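PDB 4Z6M: homoprotocatechuate 2,3-dioxygenase from Brevibacterium fuscum, which probably cleaves the aromatic ring of homoprotocatechuate with molecular oxygen, using an iron(II) ion held by two histidines and one carboxylate. Local coordinates for residues L23-Y35 with L256-I268. The protein carries 1 engineered substitution. Residues are numbered along the deposited sequence; the frame is centred on the assembly and turned at random.
Sequences LVVTDLAKSRNFY and LYILDPDNHRIEI. With FE2 (Fe (II) ion), chain E.
Phe34 lays one ring face over the backbone of Asp260, whose CA stands 3.7 Å from the ring centroid in a CH-pi contact. Phe34 CB touches Pro261 CD, and Phe34 CZ reaches Ile258 CD1 at 3.7 Å. The next residue of the helix, Tyr35, brings its hydroxyl up to the side chain of Asp260: CG anti to the carbonyl carbon (chi1 -71°) turns the ring so that Tyr35 OH gives a 2.7 Å hydrogen bond to Asp260 OD2, on the anti side and 30° out of the carboxylate plane, while Ile266 CD1 sits at the ring edge. Asp262 holds the loop between strand 15-25 and helix 28-38 with both oxygens. OD1 takes the hydroxyl of Thr26 through its syn lone pair (OG1 to OD1, 2.7 Å), and OD2 accepts from Thr26 N. Two waters each bond to both Ser31 OG and Asp262 OD2. The His264 ring lies in plane with Val24 O, and its NE2 donates a nearly straight bond of 3.0 Å to that carbonyl (172°); His264 ND1 is hydrogen-bonded to Ser309 OG, so both ring nitrogens are held and the rotation of the ring is fixed. The type I turn 260-263 thus joins strands 254-259 and 265-270, the latter carrying the iron ligand Glu267, to strand 15-25 and helix 28-38, an interface between the N- and C-terminal glyoxalase-type domains, each built of paired beta-alpha-beta-beta-beta modules, as in extradiol dioxygenases.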
ATOM      1  N   LEU A  23       9.247   9.047 -29.600  1.00  8.53           N
ATOM      2  CA  LEU A  23       8.365  10.191 -29.723  1.00  9.21           C
ATOM      3  C   LEU A  23       9.150  11.401 -30.179  1.00  8.50           C
ATOM      4  O   LEU A  23      10.180  11.725 -29.592  1.00 10.03           O
ATOM      5  CB  LEU A  23       7.686  10.504 -28.387  1.00 10.11           C
ATOM      6  CG  LEU A  23       6.806   9.406 -27.780  1.00 11.33           C
ATOM      7  CD1 LEU A  23       6.285   9.879 -26.431  1.00 11.83           C
ATOM      8  CD2 LEU A  23       5.648   9.023 -28.683  1.00 14.02           C
ATOM      9  N   VAL A  24       8.615  12.111 -31.174  1.00  9.22           N
ATOM     10  CA  VAL A  24       9.131  13.422 -31.525  1.00  9.46           C
ATOM     11  C   VAL A  24       8.486  14.440 -30.614  1.00  9.45           C
ATOM     12  O   VAL A  24       7.265  14.434 -30.399  1.00 10.63           O
ATOM     13  CB  VAL A  24       8.902  13.766 -33.011  1.00  9.72           C
ATOM     14  CG1 VAL A  24       9.435  15.153 -33.318  1.00 11.00           C
ATOM     15  CG2 VAL A  24       9.586  12.725 -33.894  1.00 12.42           C
ATOM     16  N   VAL A  25       9.331  15.287 -30.045  1.00  9.75           N
ATOM     17  CA  VAL A  25       8.934  16.359 -29.122  1.00  9.69           C
ATOM     18  C   VAL A  25       9.470  17.691 -29.633  1.00 10.92           C
ATOM     19  O   VAL A  25      10.461  17.716 -30.347  1.00 11.94           O
ATOM     20  CB  VAL A  25       9.432  16.087 -27.686  1.00 10.92           C
ATOM     21  CG1 VAL A  25       8.872  14.761 -27.195  1.00 11.42           C
ATOM     22  CG2 VAL A  25      10.961  16.111 -27.604  1.00 12.19           C
ATOM     23  N   THR A  26       8.813  18.794 -29.277  1.00 10.52           N
ATOM     24  CA  THR A  26       9.154  20.095 -29.859  1.00 12.71           C
ATOM     25  C   THR A  26      10.169  20.886 -29.042  1.00 13.12           C
ATOM     26  O   THR A  26      10.904  21.706 -29.601  1.00 16.71           O
ATOM     27  CB  THR A  26       7.908  20.981 -30.090  1.00 13.25           C
ATOM     28  OG1 THR A  26       7.179  21.164 -28.871  1.00 13.92           O
ATOM     29  CG2 THR A  26       7.029  20.371 -31.199  1.00 14.80           C
ATOM     30  N   ASP A  27      10.178  20.652 -27.727  1.00 12.64           N
ATOM     31  CA  ASP A  27      11.102  21.357 -26.824  1.00 13.61           C
ATOM     32  C   ASP A  27      11.697  20.292 -25.914  1.00 13.57           C
ATOM     33  O   ASP A  27      11.032  19.786 -24.991  1.00 12.96           O
ATOM     34  CB  ASP A  27      10.343  22.412 -26.024  1.00 13.77           C
ATOM     35  CG  ASP A  27      11.225  23.235 -25.111  1.00 16.23           C
ATOM     36  OD1 ASP A  27      12.165  22.702 -24.482  1.00 17.25           O
ATOM     37  OD2 ASP A  27      10.959  24.457 -25.007  1.00 22.28           O
ATOM     38  N   LEU A  28      12.929  19.911 -26.205  1.00 13.10           N
ATOM     39  CA  LEU A  28      13.543  18.772 -25.548  1.00 12.77           C
ATOM     40  C   LEU A  28      13.705  19.001 -24.049  1.00 11.75           C
ATOM     41  O   LEU A  28      13.477  18.093 -23.250  1.00 12.26           O
ATOM     42  CB  LEU A  28      14.871  18.437 -26.211  1.00 14.40           C
ATOM     43  CG  LEU A  28      15.499  17.083 -25.909  1.00 13.69           C
ATOM     44  CD1 LEU A  28      14.692  15.948 -26.504  1.00 14.86           C
ATOM     45  CD2 LEU A  28      16.902  17.087 -26.484  1.00 16.12           C
ATOM     46  N   ALA A  29      14.059  20.217 -23.639  1.00 11.46           N
ATOM     47  CA  ALA A  29      14.196  20.506 -22.204  1.00 12.64           C
ATOM     48  C   ALA A  29      12.890  20.418 -21.426  1.00 11.70           C
ATOM     49  O   ALA A  29      12.861  19.905 -20.306  1.00 12.47           O
ATOM     50  CB  ALA A  29      14.845  21.863 -21.972  1.00 13.45           C
ATOM     51  N   LYS A  30      11.810  20.912 -22.026  1.00 11.56           N
ATOM     52  CA  LYS A  30      10.509  20.842 -21.374  1.00 11.95           C
ATOM     53  C   LYS A  30      10.082  19.375 -21.270  1.00 10.73           C
ATOM     54  O   LYS A  30       9.556  18.935 -20.244  1.00 11.14           O
ATOM     55  CB  LYS A  30       9.460  21.658 -22.139  1.00 14.56           C
ATOM     56  CG  LYS A  30       9.630  23.162 -21.951  1.00 18.51           C
ATOM     57  CD  LYS A  30       8.470  23.912 -22.584  1.00 24.30           C
ATOM     58  CE  LYS A  30       8.154  25.220 -21.871  1.00 31.81           C
ATOM     59  NZ  LYS A  30       6.877  25.789 -22.416  1.00 35.16           N
ATOM     60  N   SER A  31      10.320  18.613 -22.333  1.00  9.39           N
ATOM     61  CA  SER A  31      10.011  17.184 -22.291  1.00  9.89           C
ATOM     62  C   SER A  31      10.858  16.448 -21.256  1.00 10.33           C
ATOM     63  O   SER A  31      10.357  15.602 -20.516  1.00 10.37           O
ATOM     64  CB  SER A  31      10.157  16.564 -23.669  1.00 11.28           C
ATOM     65  OG  SER A  31       9.249  17.184 -24.562  1.00 12.60           O
ATOM     66  N   ARG A  32      12.139  16.803 -21.155  1.00 10.45           N
ATOM     67  CA  ARG A  32      12.996  16.214 -20.116  1.00 10.50           C
ATOM     68  C   ARG A  32      12.455  16.500 -18.726  1.00  9.58           C
ATOM     69  O   ARG A  32      12.439  15.616 -17.860  1.00 10.65           O
ATOM     70  CB  ARG A  32      14.427  16.771 -20.216  1.00 11.42           C
ATOM     71  CG  ARG A  32      15.424  15.938 -19.412  1.00 11.68           C
ATOM     72  CD  ARG A  32      16.810  16.588 -19.393  1.00 10.97           C
ATOM     73  NE  ARG A  32      17.842  15.715 -18.848  1.00 12.13           N
ATOM     74  CZ  ARG A  32      17.994  15.453 -17.556  1.00 11.94           C
ATOM     75  NH1 ARG A  32      17.201  16.015 -16.653  1.00 13.31           N
ATOM     76  NH2 ARG A  32      18.973  14.648 -17.165  1.00 12.76           N
ATOM     77  N   ASN A  33      12.009  17.728 -18.489  0.50 10.20           N
ATOM     78  CA  ASN A  33      11.483  18.070 -17.177  0.50 11.22           C
ATOM     79  C   ASN A  33      10.285  17.176 -16.815  0.50 10.54           C
ATOM     80  O   ASN A  33      10.132  16.755 -15.667  0.50 11.67           O
ATOM     81  CB  ASN A  33      11.115  19.553 -17.118  0.50 12.82           C
ATOM     82  CG  ASN A  33      10.491  19.951 -15.797  0.50 15.13           C
ATOM     83  OD1 ASN A  33       9.287  20.183 -15.726  0.50 19.82           O
ATOM     84  ND2 ASN A  33      11.299  20.033 -14.749  0.50 17.06           N
ATOM     85  N   PHE A  34       9.442  16.886 -17.798  1.00  9.71           N
ATOM     86  CA  PHE A  34       8.271  16.043 -17.550  1.00  9.28           C
ATOM     87  C   PHE A  34       8.704  14.598 -17.282  1.00  8.29           C
ATOM     88  O   PHE A  34       8.321  13.996 -16.274  1.00  9.59           O
ATOM     89  CB  PHE A  34       7.328  16.113 -18.745  1.00  9.18           C
ATOM     90  CG  PHE A  34       6.042  15.323 -18.577  1.00  9.99           C
ATOM     91  CD1 PHE A  34       4.996  15.846 -17.824  1.00 11.58           C
ATOM     92  CD2 PHE A  34       5.865  14.088 -19.189  1.00  9.74           C
ATOM     93  CE1 PHE A  34       3.796  15.140 -17.687  1.00 11.87           C
ATOM     94  CE2 PHE A  34       4.672  13.387 -19.051  1.00  9.89           C
ATOM     95  CZ  PHE A  34       3.647  13.919 -18.308  1.00 10.46           C
ATOM     96  N   TYR A  35       9.466  14.005 -18.204  1.00  8.48           N
ATOM     97  CA  TYR A  35       9.738  12.584 -18.102  1.00  8.72           C
ATOM     98  C   TYR A  35      10.777  12.210 -17.048  1.00  8.79           C
ATOM     99  O   TYR A  35      10.696  11.118 -16.466  1.00  8.47           O
ATOM    100  CB  TYR A  35      10.162  12.013 -19.449  1.00  8.70           C
ATOM    101  CG  TYR A  35       9.016  11.945 -20.445  1.00  8.96           C
ATOM    102  CD1 TYR A  35       8.092  10.913 -20.390  1.00  8.82           C
ATOM    103  CD2 TYR A  35       8.858  12.888 -21.437  1.00  9.28           C
ATOM    104  CE1 TYR A  35       7.036  10.836 -21.281  1.00  8.18           C
ATOM    105  CE2 TYR A  35       7.809  12.818 -22.342  1.00  8.68           C
ATOM    106  CZ  TYR A  35       6.903  11.790 -22.262  1.00  8.90           C
ATOM    107  OH  TYR A  35       5.844  11.682 -23.113  1.00 10.51           O
ATOM    108  N   LEU A 256      -4.051   5.604 -14.639  1.00  6.09           N
ATOM    109  CA  LEU A 256      -4.034   7.056 -14.662  1.00  6.43           C
ATOM    110  C   LEU A 256      -3.622   7.488 -16.060  1.00  6.26           C
ATOM    111  O   LEU A 256      -2.739   6.858 -16.632  1.00  7.28           O
ATOM    112  CB  LEU A 256      -3.008   7.599 -13.660  1.00  7.07           C
ATOM    113  CG  LEU A 256      -2.839   9.123 -13.591  1.00  7.82           C
ATOM    114  CD1 LEU A 256      -4.103   9.805 -13.098  1.00  8.82           C
ATOM    115  CD2 LEU A 256      -1.625   9.469 -12.768  1.00  8.09           C
ATOM    116  N   TYR A 257      -4.236   8.538 -16.614  1.00  7.02           N
ATOM    117  CA  TYR A 257      -3.751   9.123 -17.867  1.00  6.52           C
ATOM    118  C   TYR A 257      -3.312  10.570 -17.652  1.00  7.18           C
ATOM    119  O   TYR A 257      -4.062  11.373 -17.099  1.00  7.31           O
ATOM    120  CB  TYR A 257      -4.823   9.091 -18.965  1.00  7.23           C
ATOM    121  CG  TYR A 257      -5.295   7.695 -19.298  1.00  6.65           C
ATOM    122  CD1 TYR A 257      -4.635   6.886 -20.223  1.00  6.81           C
ATOM    123  CD2 TYR A 257      -6.410   7.161 -18.644  1.00  7.58           C
ATOM    124  CE1 TYR A 257      -5.088   5.615 -20.516  1.00  7.25           C
ATOM    125  CE2 TYR A 257      -6.848   5.904 -18.923  1.00  7.09           C
ATOM    126  CZ  TYR A 257      -6.191   5.133 -19.855  1.00  7.33           C
ATOM    127  OH  TYR A 257      -6.669   3.887 -20.093  1.00  9.00           O
ATOM    128  N   ILE A 258      -2.101  10.882 -18.108  1.00  6.72           N
ATOM    129  CA  ILE A 258      -1.540  12.202 -18.009  1.00  7.37           C
ATOM    130  C   ILE A 258      -1.051  12.638 -19.392  1.00  7.47           C
ATOM    131  O   ILE A 258      -0.899  11.814 -20.309  1.00  8.03           O
ATOM    132  CB  ILE A 258      -0.417  12.270 -16.941  1.00  7.83           C
ATOM    133  CG1 ILE A 258       0.742  11.362 -17.316  1.00  8.39           C
ATOM    134  CG2 ILE A 258      -0.989  11.913 -15.564  1.00  8.30           C
ATOM    135  CD1 ILE A 258       1.866  11.323 -16.312  1.00  8.98           C
ATOM    136  N   LEU A 259      -0.781  13.928 -19.514  1.00  7.83           N
ATOM    137  CA  LEU A 259      -0.397  14.525 -20.803  1.00  8.26           C
ATOM    138  C   LEU A 259       0.986  15.164 -20.719  1.00  8.31           C
ATOM    139  O   LEU A 259       1.206  16.006 -19.877  1.00  9.66           O
ATOM    140  CB  LEU A 259      -1.421  15.573 -21.252  1.00  9.15           C
ATOM    141  CG  LEU A 259      -2.847  15.055 -21.393  1.00 10.86           C
ATOM    142  CD1 LEU A 259      -3.771  16.217 -21.618  1.00 14.07           C
ATOM    143  CD2 LEU A 259      -2.982  14.016 -22.489  1.00 11.72           C
ATOM    144  N   ASP A 260       1.871  14.799 -21.638  1.00  8.58           N
ATOM    145  CA  ASP A 260       3.216  15.402 -21.702  1.00  8.24           C
ATOM    146  C   ASP A 260       3.142  16.801 -22.343  1.00  8.78           C
ATOM    147  O   ASP A 260       2.056  17.240 -22.738  1.00  9.03           O
ATOM    148  CB  ASP A 260       4.223  14.429 -22.345  1.00  8.64           C
ATOM    149  CG  ASP A 260       4.390  14.589 -23.859  1.00  8.09           C
ATOM    150  OD1 ASP A 260       3.590  15.301 -24.506  1.00  9.57           O
ATOM    151  OD2 ASP A 260       5.358  13.977 -24.394  1.00  9.93           O
ATOM    152  N   PRO A 261       4.284  17.497 -22.454  1.00  9.39           N
ATOM    153  CA  PRO A 261       4.229  18.874 -22.935  1.00  9.50           C
ATOM    154  C   PRO A 261       3.726  19.056 -24.369  1.00 10.06           C
ATOM    155  O   PRO A 261       3.242  20.136 -24.694  1.00 14.93           O
ATOM    156  CB  PRO A 261       5.665  19.366 -22.728  1.00  9.74           C
ATOM    157  CG  PRO A 261       6.120  18.580 -21.529  1.00  9.76           C
ATOM    158  CD  PRO A 261       5.563  17.209 -21.786  1.00  9.19           C
ATOM    159  N   ASP A 262       3.860  18.015 -25.201  1.00  9.69           N
ATOM    160  CA  ASP A 262       3.338  18.005 -26.566  1.00 10.20           C
ATOM    161  C   ASP A 262       1.968  17.334 -26.673  1.00 11.00           C
ATOM    162  O   ASP A 262       1.510  17.024 -27.777  1.00 11.91           O
ATOM    163  CB  ASP A 262       4.323  17.311 -27.489  1.00 10.67           C
ATOM    164  CG  ASP A 262       5.543  18.160 -27.753  1.00 11.62           C
ATOM    165  OD1 ASP A 262       5.401  19.234 -28.344  1.00 15.18           O
ATOM    166  OD2 ASP A 262       6.625  17.776 -27.302  1.00 12.76           O
ATOM    167  N   ASN A 263       1.339  17.122 -25.517  0.50 10.50           N
ATOM    168  CA  ASN A 263       0.040  16.444 -25.407  0.50 10.21           C
ATOM    169  C   ASN A 263       0.090  14.939 -25.687  0.50  9.16           C
ATOM    170  O   ASN A 263      -0.972  14.307 -25.710  0.50 10.96           O
ATOM    171  CB  ASN A 263      -1.047  17.145 -26.257  0.50 11.12           C
ATOM    172  CG  ASN A 263      -1.165  18.631 -25.934  0.50 12.15           C
ATOM    173  OD1 ASN A 263      -1.022  19.031 -24.780  0.50 14.54           O
ATOM    174  ND2 ASN A 263      -1.440  19.452 -26.952  0.50 14.10           N
ATOM    175  N   HIS A 264       1.274  14.342 -25.859  1.00  9.27           N
ATOM    176  CA  HIS A 264       1.359  12.877 -25.908  1.00  9.02           C
ATOM    177  C   HIS A 264       0.798  12.334 -24.588  1.00  8.44           C
ATOM    178  O   HIS A 264       1.178  12.783 -23.512  1.00 10.07           O
ATOM    179  CB  HIS A 264       2.759  12.343 -26.102  1.00  8.91           C
ATOM    180  CG  HIS A 264       3.427  12.787 -27.358  1.00  9.54           C
ATOM    181  ND1 HIS A 264       2.871  12.640 -28.613  1.00 10.92           N
ATOM    182  CD2 HIS A 264       4.641  13.344 -27.544  1.00  9.19           C
ATOM    183  CE1 HIS A 264       3.729  13.090 -29.518  1.00 11.03           C
ATOM    184  NE2 HIS A 264       4.819  13.504 -28.888  1.00  9.83           N
ATOM    185  N   ARG A 265      -0.103  11.359 -24.686  1.00  8.29           N
ATOM    186  CA  ARG A 265      -0.738  10.756 -23.516  1.00  7.68           C
ATOM    187  C   ARG A 265       0.059   9.582 -23.004  1.00  7.63           C
ATOM    188  O   ARG A 265       0.447   8.685 -23.760  1.00  7.54           O
ATOM    189  CB  ARG A 265      -2.143  10.327 -23.918  1.00  7.61           C
ATOM    190  CG  ARG A 265      -2.961   9.676 -22.820  1.00  7.73           C
ATOM    191  CD  ARG A 265      -4.301   9.174 -23.325  1.00  7.80           C
ATOM    192  NE  ARG A 265      -5.229  10.239 -23.703  1.00  7.96           N
ATOM    193  CZ  ARG A 265      -5.560  10.592 -24.948  1.00  8.30           C
ATOM    194  NH1 ARG A 265      -5.003  10.018 -26.008  1.00  8.26           N
ATOM    195  NH2 ARG A 265      -6.479  11.540 -25.123  1.00  9.35           N
ATOM    196  N   ILE A 266       0.288   9.599 -21.691  1.00  8.61           N
ATOM    197  CA  ILE A 266       0.975   8.513 -21.003  1.00  7.45           C
ATOM    198  C   ILE A 266      -0.017   7.911 -20.006  1.00  6.99           C
ATOM    199  O   ILE A 266      -0.650   8.646 -19.234  1.00  7.63           O
ATOM    200  CB  ILE A 266       2.220   9.020 -20.252  1.00  8.49           C
ATOM    201  CG1 ILE A 266       3.157   9.744 -21.242  1.00  8.93           C
ATOM    202  CG2 ILE A 266       2.927   7.878 -19.549  1.00  9.32           C
ATOM    203  CD1 ILE A 266       3.733   8.885 -22.335  1.00  9.99           C
ATOM    204  N   GLU A 267      -0.156   6.590 -20.046  1.00  6.69           N
ATOM    205  CA  GLU A 267      -0.910   5.861 -19.033  1.00  6.57           C
ATOM    206  C   GLU A 267       0.078   5.302 -18.013  1.00  6.33           C
ATOM    207  O   GLU A 267       1.152   4.796 -18.372  1.00  7.10           O
ATOM    208  CB  GLU A 267      -1.706   4.721 -19.660  1.00  6.81           C
ATOM    209  CG  GLU A 267      -2.646   4.024 -18.699  1.00  6.86           C
ATOM    210  CD  GLU A 267      -3.425   2.894 -19.309  1.00  7.81           C
ATOM    211  OE1 GLU A 267      -3.207   2.586 -20.493  1.00  7.66           O
ATOM    212  OE2 GLU A 267      -4.255   2.282 -18.578  1.00  7.83           O
ATOM    213  N   ILE A 268      -0.337   5.336 -16.752  1.00  5.94           N
ATOM    214  CA  ILE A 268       0.327   4.616 -15.679  1.00  5.98           C
ATOM    215  C   ILE A 268      -0.626   3.511 -15.231  1.00  5.98           C
ATOM    216  O   ILE A 268      -1.814   3.737 -15.164  1.00  7.51           O
ATOM    217  CB  ILE A 268       0.688   5.539 -14.490  1.00  7.60           C
ATOM    218  CG1 ILE A 268       1.146   6.956 -14.931  1.00  9.28           C
ATOM    219  CG2 ILE A 268       1.696   4.800 -13.617  1.00  7.45           C
ATOM    220  CD1 ILE A 268       2.418   6.961 -15.709  1.00 10.55           C
TER
HETATM  221 FE   FE2 E 401      -3.939   1.421 -22.025  1.00  7.97          FE
HETATM  222  O   HOH W   1       8.235  19.517 -25.848  1.00 13.35           O
HETATM  223  O   HOH W   2       6.834  16.256 -24.959  1.00 12.47           O
HETATM  224  O   HOH W   3      -4.693   0.164 -20.441  1.00  9.11           O
HETATM  225  O   HOH W   4      -4.669   0.131 -23.594  1.00  7.24           O
HETATM  226  O   HOH W   5      -5.978   2.270 -21.970  1.00 10.35           O